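Local coordinates for protein CsuE (Acinetobacter baumannii, PDB 6FJY) that caps archaic chaperone-usher Csu pili as the tip adhesion subunit, probably helping the bacterium attach to surfaces and form biofilm, at residues T64-L68 against V116-Y121; V4-S10 against A167-L173; G23-S27 against P105-R109; N30-S34 against K130-S134. All blocks are in the same frame, centred on the assembly; numbering follows the deposited sequence.

Interaction 1: residues T64-L68 against V116-Y121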
loop_
_atom_site.group_PDB
_atom_site.type_symbol
_atom_site.label_atom_id
_atom_site.label_comp_id
_atom_site.label_asym_id
_atom_site.label_seq_id
_atom_site.Cartn_x
_atom_site.Cartn_y
_atom_site.Cartn_z
ATOM N N THR D 64 -6.050 -8.027 16.444
ATOM C CA THR D 64 -5.206 -7.556 17.530
ATOM C C THR D 64 -5.990 -6.899 18.651
ATOM O O THR D 64 -5.452 -6.734 19.752
ATOM C CB THR D 64 -4.177 -6.565 16.993
ATOM O OG1 THR D 64 -4.854 -5.415 16.472
ATOM C CG2 THR D 64 -3.371 -7.205 15.888
ATOM N N GLY D 65 -7.239 -6.521 18.406
ATOM C CA GLY D 65 -7.945 -5.682 19.342
ATOM C C GLY D 65 -7.482 -4.247 19.356
ATOM O O GLY D 65 -8.009 -3.451 20.141
ATOM N N GLU D 66 -6.503 -3.894 18.527
ATOM C CA GLU D 66 -6.105 -2.504 18.394
ATOM C C GLU D 66 -7.239 -1.696 17.777
ATOM O O GLU D 66 -8.008 -2.194 16.949
ATOM C CB GLU D 66 -4.846 -2.377 17.537
ATOM C CG GLU D 66 -3.609 -3.013 18.150
ATOM C CD GLU D 66 -2.433 -3.039 17.195
ATOM O OE1 GLU D 66 -1.536 -2.176 17.321
ATOM O OE2 GLU D 66 -2.414 -3.919 16.310
ATOM N N LYS D 67 -7.342 -0.438 18.197
ATOM C CA LYS D 67 -8.461 0.409 17.819
ATOM C C LYS D 67 -7.942 1.756 17.354
ATOM O O LYS D 67 -7.186 2.416 18.072
ATOM C CB LYS D 67 -9.443 0.603 18.985
ATOM C CG LYS D 67 -9.984 -0.685 19.583
ATOM C CD LYS D 67 -11.135 -0.420 20.550
ATOM C CE LYS D 67 -11.677 -1.718 21.145
ATOM N NZ LYS D 67 -13.165 -1.672 21.414
ATOM N N LEU D 68 -8.340 2.154 16.155
ATOM C CA LEU D 68 -8.090 3.504 15.683
ATOM C C LEU D 68 -9.243 4.408 16.098
ATOM O O LEU D 68 -10.373 3.953 16.301
ATOM C CB LEU D 68 -7.935 3.538 14.162
ATOM C CG LEU D 68 -6.629 3.059 13.545
ATOM C CD1 LEU D 68 -6.815 2.940 12.052
ATOM C CD2 LEU D 68 -5.502 4.033 13.874
ATOM N N VAL D 116 -0.366 2.101 14.924
ATOM C CA VAL D 116 -1.143 0.866 14.951
ATOM C C VAL D 116 -0.615 -0.081 13.880
ATOM O O VAL D 116 0.016 0.335 12.906
ATOM C CB VAL D 116 -2.654 1.143 14.754
ATOM C CG1 VAL D 116 -3.056 1.027 13.279
ATOM C CG2 VAL D 116 -3.473 0.226 15.621
ATOM N N SER D 117 -0.875 -1.374 14.075
ATOM C CA SER D 117 -0.364 -2.393 13.172
ATOM C C SER D 117 -1.165 -2.412 11.871
ATOM O O SER D 117 -2.332 -2.016 11.850
ATOM C CB SER D 117 -0.420 -3.767 13.830
ATOM O OG SER D 117 -1.755 -4.146 14.111
ATOM N N PRO D 118 -0.551 -2.847 10.770
ATOM C CA PRO D 118 -1.308 -2.987 9.524
ATOM C C PRO D 118 -2.389 -4.047 9.668
ATOM O O PRO D 118 -2.237 -5.032 10.393
ATOM C CB PRO D 118 -0.245 -3.406 8.499
ATOM C CG PRO D 118 1.055 -3.033 9.103
ATOM C CD PRO D 118 0.876 -3.156 10.584
ATOM N N GLY D 119 -3.482 -3.830 8.965
ATOM C CA GLY D 119 -4.634 -4.701 9.039
ATOM C C GLY D 119 -5.885 -3.915 8.711
ATOM O O GLY D 119 -5.839 -2.723 8.411
ATOM N N VAL D 120 -7.013 -4.612 8.771
ATOM C CA VAL D 120 -8.302 -3.975 8.532
ATOM C C VAL D 120 -8.884 -3.530 9.864
ATOM O O VAL D 120 -8.742 -4.207 10.889
ATOM C CB VAL D 120 -9.260 -4.910 7.777
ATOM C CG1 VAL D 120 -9.611 -6.125 8.626
ATOM C CG2 VAL D 120 -10.504 -4.152 7.376
ATOM N N TYR D 121 -9.516 -2.360 9.855
ATOM C CA TYR D 121 -10.022 -1.726 11.063
ATOM C C TYR D 121 -11.465 -1.321 10.806
ATOM O O TYR D 121 -11.725 -0.368 10.064
ATOM C CB TYR D 121 -9.148 -0.534 11.455
ATOM C CG TYR D 121 -7.810 -0.948 12.040
ATOM C CD1 TYR D 121 -6.809 -1.477 11.237
ATOM C CD2 TYR D 121 -7.553 -0.813 13.395
ATOM C CE1 TYR D 121 -5.593 -1.869 11.768
ATOM C CE2 TYR D 121 -6.337 -1.197 13.933
ATOM C CZ TYR D 121 -5.359 -1.727 13.112
ATOM O OH TYR D 121 -4.147 -2.109 13.649
#
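E66 and S117 face each other across the contact, but their polar link is uncertain: the modelled 2.3 Å between S117 OG and E66 OE2 is too short to trust, and the bond from S117 N to E66 OE1 (3.4 Å) is weak. Sounder bonds lie within each segment. On its anti lone pair, away from OE1, E66 OE2 accepts from T64 OG1 at 2.9 Å. That hydroxyl in turn accepts from E66 N, an ST turn that ties the glutamate's backbone and its side-chain end to one threonine. Within 116-121, Y121 OH donates to S117 O (2.6 Å), which helps to fix the tyrosine.

The apolar contacts lie beside these. The V116 and E66 side chains run past each other in opposite directions, CG2 to CB 3.5 Å, while V116 CG1 packs on L68 CD2 (3.9 Å). L68 CD1 lies 3.9 Å above one face of the Y121 ring, offset toward its rim, the two side chains crossing at about a right angle. L68 and Y121 both rest on V177, and Y121 also touches F59. Two loops meet where they lead into strands 67-73 and 119-136, with L68 and Y121 buried beneath, consistent with the end of an Ig-like beta-sandwich.

Interaction 2: residues V4-S10 against A167-L173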
loop_
_atom_site.group_PDB
_atom_site.type_symbol
_atom_site.label_atom_id
_atom_site.label_comp_id
_atom_site.label_asym_id
_atom_site.label_seq_id
_atom_site.Cartn_x
_atom_site.Cartn_y
_atom_site.Cartn_z
ATOM N N VAL D 4 -31.439 7.187 -1.120
ATOM C CA VAL D 4 -30.834 6.908 0.172
ATOM C C VAL D 4 -30.336 5.473 0.183
ATOM O O VAL D 4 -31.053 4.549 -0.221
ATOM C CB VAL D 4 -31.835 7.156 1.317
ATOM C CG1 VAL D 4 -31.665 6.125 2.393
ATOM C CG2 VAL D 4 -31.641 8.546 1.877
ATOM N N SER D 5 -29.106 5.294 0.660
ATOM C CA SER D 5 -28.395 4.025 0.592
ATOM C C SER D 5 -28.722 3.165 1.811
ATOM O O SER D 5 -28.360 3.509 2.940
ATOM C CB SER D 5 -26.892 4.281 0.498
ATOM O OG SER D 5 -26.177 3.062 0.502
ATOM N N ALA D 6 -29.389 2.032 1.575
ATOM C CA ALA D 6 -29.787 1.136 2.655
ATOM C C ALA D 6 -28.654 0.238 3.139
ATOM O O ALA D 6 -28.761 -0.340 4.225
ATOM C CB ALA D 6 -30.963 0.268 2.204
ATOM N N SER D 7 -27.579 0.111 2.368
ATOM C CA SER D 7 -26.455 -0.748 2.724
ATOM C C SER D 7 -25.202 -0.205 2.042
ATOM O O SER D 7 -25.227 0.863 1.423
ATOM C CB SER D 7 -26.762 -2.196 2.333
ATOM O OG SER D 7 -27.831 -2.236 1.404
ATOM N N GLY D 8 -24.095 -0.939 2.164
ATOM C CA GLY D 8 -22.864 -0.569 1.486
ATOM C C GLY D 8 -21.669 -0.311 2.387
ATOM O O GLY D 8 -21.830 -0.021 3.577
ATOM N N THR D 9 -20.462 -0.402 1.826
ATOM C CA THR D 9 -19.230 -0.211 2.581
ATOM C C THR D 9 -18.358 0.844 1.922
ATOM O O THR D 9 -18.111 0.797 0.713
ATOM C CB THR D 9 -18.435 -1.514 2.716
ATOM O OG1 THR D 9 -17.144 -1.229 3.267
ATOM C CG2 THR D 9 -18.268 -2.198 1.363
ATOM N N SER D 10 -17.885 1.784 2.723
ATOM C CA SER D 10 -16.896 2.763 2.301
ATOM C C SER D 10 -15.590 2.441 3.014
ATOM O O SER D 10 -15.537 2.447 4.249
ATOM C CB SER D 10 -17.353 4.185 2.626
ATOM O OG SER D 10 -18.723 4.378 2.301
ATOM N N ALA D 167 -35.776 9.784 5.864
ATOM C CA ALA D 167 -35.309 8.593 5.168
ATOM C C ALA D 167 -33.939 8.204 5.702
ATOM O O ALA D 167 -33.059 9.056 5.855
ATOM C CB ALA D 167 -35.236 8.813 3.654
ATOM N N ASP D 168 -33.756 6.913 5.956
ATOM C CA ASP D 168 -32.611 6.406 6.694
ATOM C C ASP D 168 -31.612 5.755 5.748
ATOM O O ASP D 168 -31.955 4.812 5.029
ATOM C CB ASP D 168 -33.065 5.411 7.758
ATOM C CG ASP D 168 -34.017 6.029 8.741
ATOM O OD1 ASP D 168 -33.889 7.249 8.982
ATOM O OD2 ASP D 168 -34.890 5.310 9.272
ATOM N N SER D 169 -30.376 6.247 5.770
ATOM C CA SER D 169 -29.250 5.617 5.099
ATOM C C SER D 169 -28.458 4.776 6.093
ATOM O O SER D 169 -28.517 4.979 7.306
ATOM C CB SER D 169 -28.334 6.662 4.445
ATOM O OG SER D 169 -27.621 7.429 5.397
ATOM N N LEU D 170 -27.720 3.814 5.553
ATOM C CA LEU D 170 -26.970 2.846 6.340
ATOM C C LEU D 170 -25.736 2.454 5.545
ATOM O O LEU D 170 -25.849 2.018 4.394
ATOM C CB LEU D 170 -27.815 1.600 6.646
ATOM C CG LEU D 170 -27.509 0.700 7.854
ATOM C CD1 LEU D 170 -28.340 -0.595 7.786
ATOM C CD2 LEU D 170 -26.032 0.379 8.029
ATOM N N GLY D 171 -24.568 2.603 6.157
ATOM C CA GLY D 171 -23.346 2.150 5.529
ATOM C C GLY D 171 -22.337 1.715 6.568
ATOM O O GLY D 171 -22.388 2.126 7.729
ATOM N N SER D 172 -21.412 0.873 6.122
ATOM C CA SER D 172 -20.297 0.414 6.932
ATOM C C SER D 172 -19.033 1.165 6.534
ATOM O O SER D 172 -18.741 1.319 5.344
ATOM C CB SER D 172 -20.081 -1.087 6.763
ATOM O OG SER D 172 -18.880 -1.486 7.404
ATOM N N LEU D 173 -18.288 1.624 7.528
ATOM C CA LEU D 173 -17.040 2.333 7.317
ATOM C C LEU D 173 -15.883 1.442 7.747
ATOM O O LEU D 173 -15.943 0.792 8.798
ATOM C CB LEU D 173 -17.010 3.650 8.101
ATOM C CG LEU D 173 -17.717 4.899 7.564
ATOM C CD1 LEU D 173 -19.127 4.613 7.064
ATOM C CD2 LEU D 173 -17.755 5.960 8.650
#
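V4 turns its two methyl branches onto the start of strand 167-184: CG2 packs on A167 CB at 4.0 Å, while CG1 leans over the D168 backbone toward S169 CB. D168 itself points away from this neighbour, and its carboxylate forms a salt bridge with K130. S169 likewise finds its polar partner elsewhere, its OG bonding to W131 NE1. Further along, L170 lies beside the A6 peptide rather than against a side chain. With CG anti to the backbone N (chi1 -156°), the leucine runs alongside A6 O, which sits 3.2 Å from L170 CB and 3.6 Å from L170 CD1.

The backbones pair in parallel. This is the first long strand of the chain lying beside the strand that leads out of the N-terminal sandwich, a pairing also made by the first and last strands of many Ig-like domains. L170 N donates to S5 O and S172 N to G8 O, each at 2.7 Å, the second bond nearly straight at 173°. Two residues on one strand thus answer three on the other, and the extra length is taken up at A6-G8, where the chain bows outward and G8 adopts a positive phi.

Regular pairing follows, with S10 N on S172 O (2.8 Å). T9 and S172 set their side chains on one face of the sheet, CB to CB 4.4 Å apart. S10 and L173 occupy the other face, where both touch F29.

Interaction 3: residues G23-S27 against P105-R109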
loop_
_atom_site.group_PDB
_atom_site.type_symbol
_atom_site.label_atom_id
_atom_site.label_comp_id
_atom_site.label_asym_id
_atom_site.label_seq_id
_atom_site.Cartn_x
_atom_site.Cartn_y
_atom_site.Cartn_z
ATOM N N GLY D 23 -0.966 11.689 10.289
ATOM C CA GLY D 23 -2.358 11.309 10.416
ATOM C C GLY D 23 -2.981 11.147 9.050
ATOM O O GLY D 23 -2.349 10.685 8.092
ATOM N N GLU D 24 -4.242 11.547 8.953
ATOM C CA GLU D 24 -4.944 11.570 7.676
ATOM C C GLU D 24 -6.160 12.455 7.866
ATOM O O GLU D 24 -6.946 12.234 8.789
ATOM C CB GLU D 24 -5.344 10.169 7.234
ATOM C CG GLU D 24 -6.290 10.141 6.056
ATOM C CD GLU D 24 -5.606 9.784 4.767
ATOM O OE1 GLU D 24 -4.452 10.215 4.549
ATOM O OE2 GLU D 24 -6.230 9.058 3.961
ATOM N N ASN D 25 -6.293 13.467 7.024
ATOM C CA ASN D 25 -7.386 14.417 7.111
ATOM C C ASN D 25 -8.158 14.396 5.799
ATOM O O ASN D 25 -7.572 14.200 4.728
ATOM C CB ASN D 25 -6.861 15.838 7.425
ATOM C CG ASN D 25 -6.100 15.912 8.752
ATOM O OD1 ASN D 25 -6.393 15.177 9.691
ATOM N ND2 ASN D 25 -5.127 16.809 8.831
ATOM N N SER D 26 -9.474 14.570 5.894
ATOM C CA SER D 26 -10.345 14.719 4.731
ATOM C C SER D 26 -10.208 13.527 3.774
ATOM O O SER D 26 -9.691 13.635 2.661
ATOM C CB SER D 26 -10.054 16.046 4.015
ATOM O OG SER D 26 -10.784 16.166 2.807
ATOM N N SER D 27 -10.694 12.375 4.237
ATOM C CA SER D 27 -10.888 11.220 3.367
ATOM C C SER D 27 -12.375 11.139 3.044
ATOM O O SER D 27 -13.186 10.753 3.890
ATOM C CB SER D 27 -10.379 9.933 4.007
ATOM O OG SER D 27 -8.977 9.812 3.862
ATOM N N PRO D 105 -21.003 14.049 0.229
ATOM C CA PRO D 105 -19.849 13.455 0.904
ATOM C C PRO D 105 -19.757 13.825 2.374
ATOM O O PRO D 105 -20.077 14.939 2.794
ATOM C CB PRO D 105 -18.665 14.048 0.128
ATOM C CG PRO D 105 -19.154 15.386 -0.286
ATOM C CD PRO D 105 -20.624 15.233 -0.565
ATOM N N PHE D 106 -19.338 12.843 3.157
ATOM C CA PHE D 106 -18.811 13.031 4.496
ATOM C C PHE D 106 -17.321 12.709 4.468
ATOM O O PHE D 106 -16.795 12.176 3.484
ATOM C CB PHE D 106 -19.534 12.141 5.516
ATOM C CG PHE D 106 -20.871 12.670 5.980
ATOM C CD1 PHE D 106 -21.493 13.725 5.335
ATOM C CD2 PHE D 106 -21.498 12.106 7.080
ATOM C CE1 PHE D 106 -22.722 14.200 5.776
ATOM C CE2 PHE D 106 -22.721 12.577 7.525
ATOM C CZ PHE D 106 -23.335 13.625 6.871
ATOM N N TYR D 107 -16.643 13.007 5.571
ATOM C CA TYR D 107 -15.196 12.906 5.621
ATOM C C TYR D 107 -14.782 12.182 6.890
ATOM O O TYR D 107 -15.347 12.413 7.964
ATOM C CB TYR D 107 -14.529 14.301 5.547
ATOM C CG TYR D 107 -14.880 15.066 4.281
ATOM C CD1 TYR D 107 -14.119 14.930 3.124
ATOM C CD2 TYR D 107 -15.991 15.906 4.236
ATOM C CE1 TYR D 107 -14.451 15.624 1.966
ATOM C CE2 TYR D 107 -16.331 16.601 3.079
ATOM C CZ TYR D 107 -15.559 16.458 1.952
ATOM O OH TYR D 107 -15.896 17.143 0.809
ATOM N N ILE D 108 -13.795 11.303 6.753
ATOM C CA ILE D 108 -13.135 10.674 7.885
ATOM C C ILE D 108 -11.837 11.419 8.171
ATOM O O ILE D 108 -11.023 11.660 7.268
ATOM C CB ILE D 108 -12.866 9.184 7.625
ATOM C CG1 ILE D 108 -14.177 8.434 7.397
ATOM C CG2 ILE D 108 -12.122 8.580 8.792
ATOM C CD1 ILE D 108 -14.003 6.936 7.275
ATOM N N ARG D 109 -11.644 11.774 9.429
ATOM C CA ARG D 109 -10.420 12.393 9.919
ATOM C C ARG D 109 -9.764 11.431 10.901
ATOM O O ARG D 109 -10.333 11.130 11.956
ATOM C CB ARG D 109 -10.721 13.737 10.592
ATOM C CG ARG D 109 -9.478 14.511 11.019
ATOM C CD ARG D 109 -9.823 15.867 11.622
ATOM N NE ARG D 109 -10.384 16.794 10.640
ATOM C CZ ARG D 109 -10.942 17.962 10.952
ATOM N NH1 ARG D 109 -11.014 18.355 12.220
ATOM N NH2 ARG D 109 -11.423 18.741 9.996
#
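S27 O is approached by two groups of the facing strand. I108 N donates to it at 3.0 Å in an almost straight bond (170°), and Y107 CA adds a longer CH...O contact at 3.4 Å. The return bond, from S27 N to I108 O, measures 3.1 Å. Together these make S27 and I108 a hydrogen-bonded antiparallel pair whose side chains share one face of the sheet. On that face I108 turns inward, packing on F29, A70 and I72.

Just before this pair the first strand departs from regular geometry. S26 has a positive phi (56°), and the next backbone bond, between E24 and L110, leaves two residues of one strand facing R109 alone. S26 directs its CB away from the partner strand, yet its hydroxyl lies oblique to the Y107 ring, OG 3.6 Å from Y107 CD1. The end of N25 lies against the aliphatic stem of R109, near CG. R109 also touches I71 and L73 on the strand beyond, so its stem bridges from strand 24-31 toward strand 67-73. Y107, in turn, is bonded through its backbone to L73 of that strand.

An extra residue on one strand, set between two hydrogen-bonded positions, is the mark of a beta bulge; here it interrupts the pairing of strands 24-31 and 103-110, while strand 67-73 lies on the other side of 103-110, in one wall of the Ig-like beta-sandwich.

Interaction 4: residues N30-S34 against K130-S134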
loop_
_atom_site.group_PDB
_atom_site.type_symbol
_atom_site.label_atom_id
_atom_site.label_comp_id
_atom_site.label_asym_id
_atom_site.label_seq_id
_atom_site.Cartn_x
_atom_site.Cartn_y
_atom_site.Cartn_z
ATOM N N ASN D 30 -18.966 8.353 0.961
ATOM C CA ASN D 30 -20.385 8.572 0.705
ATOM C C ASN D 30 -21.184 8.502 2.000
ATOM O O ASN D 30 -21.078 7.539 2.763
ATOM C CB ASN D 30 -20.894 7.553 -0.304
ATOM C CG ASN D 30 -20.075 7.563 -1.570
ATOM O OD1 ASN D 30 -19.327 8.512 -1.830
ATOM N ND2 ASN D 30 -20.199 6.509 -2.361
ATOM N N SER D 31 -21.969 9.546 2.249
ATOM C CA SER D 31 -22.668 9.682 3.519
ATOM C C SER D 31 -23.873 8.761 3.618
ATOM O O SER D 31 -24.262 8.370 4.723
ATOM C CB SER D 31 -23.121 11.126 3.695
ATOM O OG SER D 31 -24.050 11.460 2.674
ATOM N N GLY D 32 -24.474 8.423 2.477
ATOM C CA GLY D 32 -25.727 7.693 2.407
ATOM C C GLY D 32 -26.784 8.404 1.578
ATOM O O GLY D 32 -27.680 7.752 1.034
ATOM N N LEU D 33 -26.690 9.727 1.478
ATOM C CA LEU D 33 -27.557 10.509 0.608
ATOM C C LEU D 33 -26.860 10.758 -0.732
ATOM O O LEU D 33 -25.637 10.889 -0.809
ATOM C CB LEU D 33 -27.939 11.836 1.270
ATOM C CG LEU D 33 -29.231 12.570 0.886
ATOM C CD1 LEU D 33 -28.974 13.645 -0.139
ATOM C CD2 LEU D 33 -30.292 11.608 0.376
ATOM N N SER D 34 -27.661 10.788 -1.791
ATOM C CA SER D 34 -27.200 11.068 -3.139
ATOM C C SER D 34 -28.347 11.693 -3.917
ATOM O O SER D 34 -29.509 11.317 -3.723
ATOM C CB SER D 34 -26.704 9.800 -3.848
ATOM O OG SER D 34 -25.443 9.382 -3.347
ATOM N N LYS D 130 -30.652 9.688 9.430
ATOM C CA LYS D 130 -31.984 10.049 8.985
ATOM C C LYS D 130 -31.886 11.389 8.273
ATOM O O LYS D 130 -31.407 12.371 8.854
ATOM C CB LYS D 130 -32.965 10.119 10.157
ATOM C CG LYS D 130 -34.430 10.225 9.732
ATOM C CD LYS D 130 -35.368 10.061 10.935
ATOM C CE LYS D 130 -35.259 8.680 11.570
ATOM N NZ LYS D 130 -36.049 7.650 10.824
ATOM N N TRP D 131 -32.330 11.417 7.020
ATOM C CA TRP D 131 -32.280 12.594 6.170
ATOM C C TRP D 131 -33.681 13.146 5.954
ATOM O O TRP D 131 -34.638 12.389 5.761
ATOM C CB TRP D 131 -31.657 12.262 4.815
ATOM C CG TRP D 131 -30.372 11.512 4.910
ATOM C CD1 TRP D 131 -30.216 10.167 5.011
ATOM C CD2 TRP D 131 -29.058 12.072 4.907
ATOM N NE1 TRP D 131 -28.885 9.847 5.074
ATOM C CE2 TRP D 131 -28.149 11.002 5.007
ATOM C CE3 TRP D 131 -28.560 13.376 4.817
ATOM C CZ2 TRP D 131 -26.769 11.196 5.030
ATOM C CZ3 TRP D 131 -27.187 13.564 4.837
ATOM C CH2 TRP D 131 -26.311 12.483 4.947
ATOM N N PHE D 132 -33.784 14.470 5.984
ATOM C CA PHE D 132 -35.002 15.201 5.655
ATOM C C PHE D 132 -34.604 16.207 4.583
ATOM O O PHE D 132 -33.868 17.158 4.867
ATOM C CB PHE D 132 -35.584 15.903 6.888
ATOM C CG PHE D 132 -35.763 15.004 8.093
ATOM C CD1 PHE D 132 -34.681 14.652 8.889
ATOM C CD2 PHE D 132 -37.023 14.543 8.447
ATOM C CE1 PHE D 132 -34.848 13.834 10.007
ATOM C CE2 PHE D 132 -37.205 13.732 9.565
ATOM C CZ PHE D 132 -36.118 13.378 10.346
ATOM N N TYR D 133 -35.058 15.994 3.347
ATOM C CA TYR D 133 -34.580 16.803 2.234
ATOM C C TYR D 133 -35.722 17.210 1.314
ATOM O O TYR D 133 -36.743 16.523 1.209
ATOM C CB TYR D 133 -33.504 16.067 1.413
ATOM C CG TYR D 133 -33.944 14.733 0.859
ATOM C CD1 TYR D 133 -34.549 14.640 -0.393
ATOM C CD2 TYR D 133 -33.749 13.563 1.581
ATOM C CE1 TYR D 133 -34.949 13.425 -0.902
ATOM C CE2 TYR D 133 -34.149 12.335 1.076
ATOM C CZ TYR D 133 -34.753 12.271 -0.160
ATOM O OH TYR D 133 -35.151 11.050 -0.654
ATOM N N SER D 134 -35.528 18.351 0.648
ATOM C CA SER D 134 -36.372 18.789 -0.466
ATOM C C SER D 134 -35.467 19.531 -1.443
ATOM O O SER D 134 -35.151 20.709 -1.238
ATOM C CB SER D 134 -37.520 19.671 -0.006
ATOM O OG SER D 134 -38.293 20.070 -1.119
#
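The chain turns a corner at G32, whose phi of 125° suits a residue without a side chain, and this bend sets S31 and L33 against W131 with the nearest CA atoms, those of L33 and W131, 7.6 Å apart. Side chains fill the interval. L33 CB stands over the centre of the six-membered ring of W131, 3.7 Å from its centroid and only 6° off the normal, a well-formed CH-pi contact. A chi1 of -155° swings the L33 branch on beyond the indole, and CD2 ends obliquely beside Y133 CE2 at 4.0 Å.

S31 approaches the far end of the same indole, its OG 3.4 Å from W131 CH2 in an oblique position, while S31 O lies in the ring plane at the edge. The buried hydroxyl is satisfied by its bond to L104 O, and it also receives a weak bond from L33 N (3.4 Å), which spans the corner. On the indole itself, NE1 bonds to S169 OG, so the ring is held at its polar edge as well as by packing on its face.

Around this core V4 touches both L33 and W131, L48 and L104 add further cover to the indole, and Y133 reaches C2, the disulfide partner of C35; the corner thus passes the chain from strand 24-31 to strand 33-35, between strands 2-4 and 103-110.

In the fold
From the N terminus, interaction 2 opens first and closes last, joining residues 4-10 to 167-173 and enclosing the other three. Residues 23-27 then begin interaction 3 and residues 30-34 interaction 4; these cross, since 105-109 arrives before 130-134. Interaction 1, 64-68 with 116-121, lies wholly inside the loop of interaction 4 but crosses interaction 3. Interactions 2 and 4 are close, their centres about 10 Å apart, joined where strands 167-184 and 119-136 pair. F106 packs on S31 and W131, and I108 meets L173, so that interaction 3 is joined by side-chain packing to interactions 4 and 2. Interaction 1 stands apart, about 30 Å from interaction 4 between centres, yet shares strand 119-136 with it.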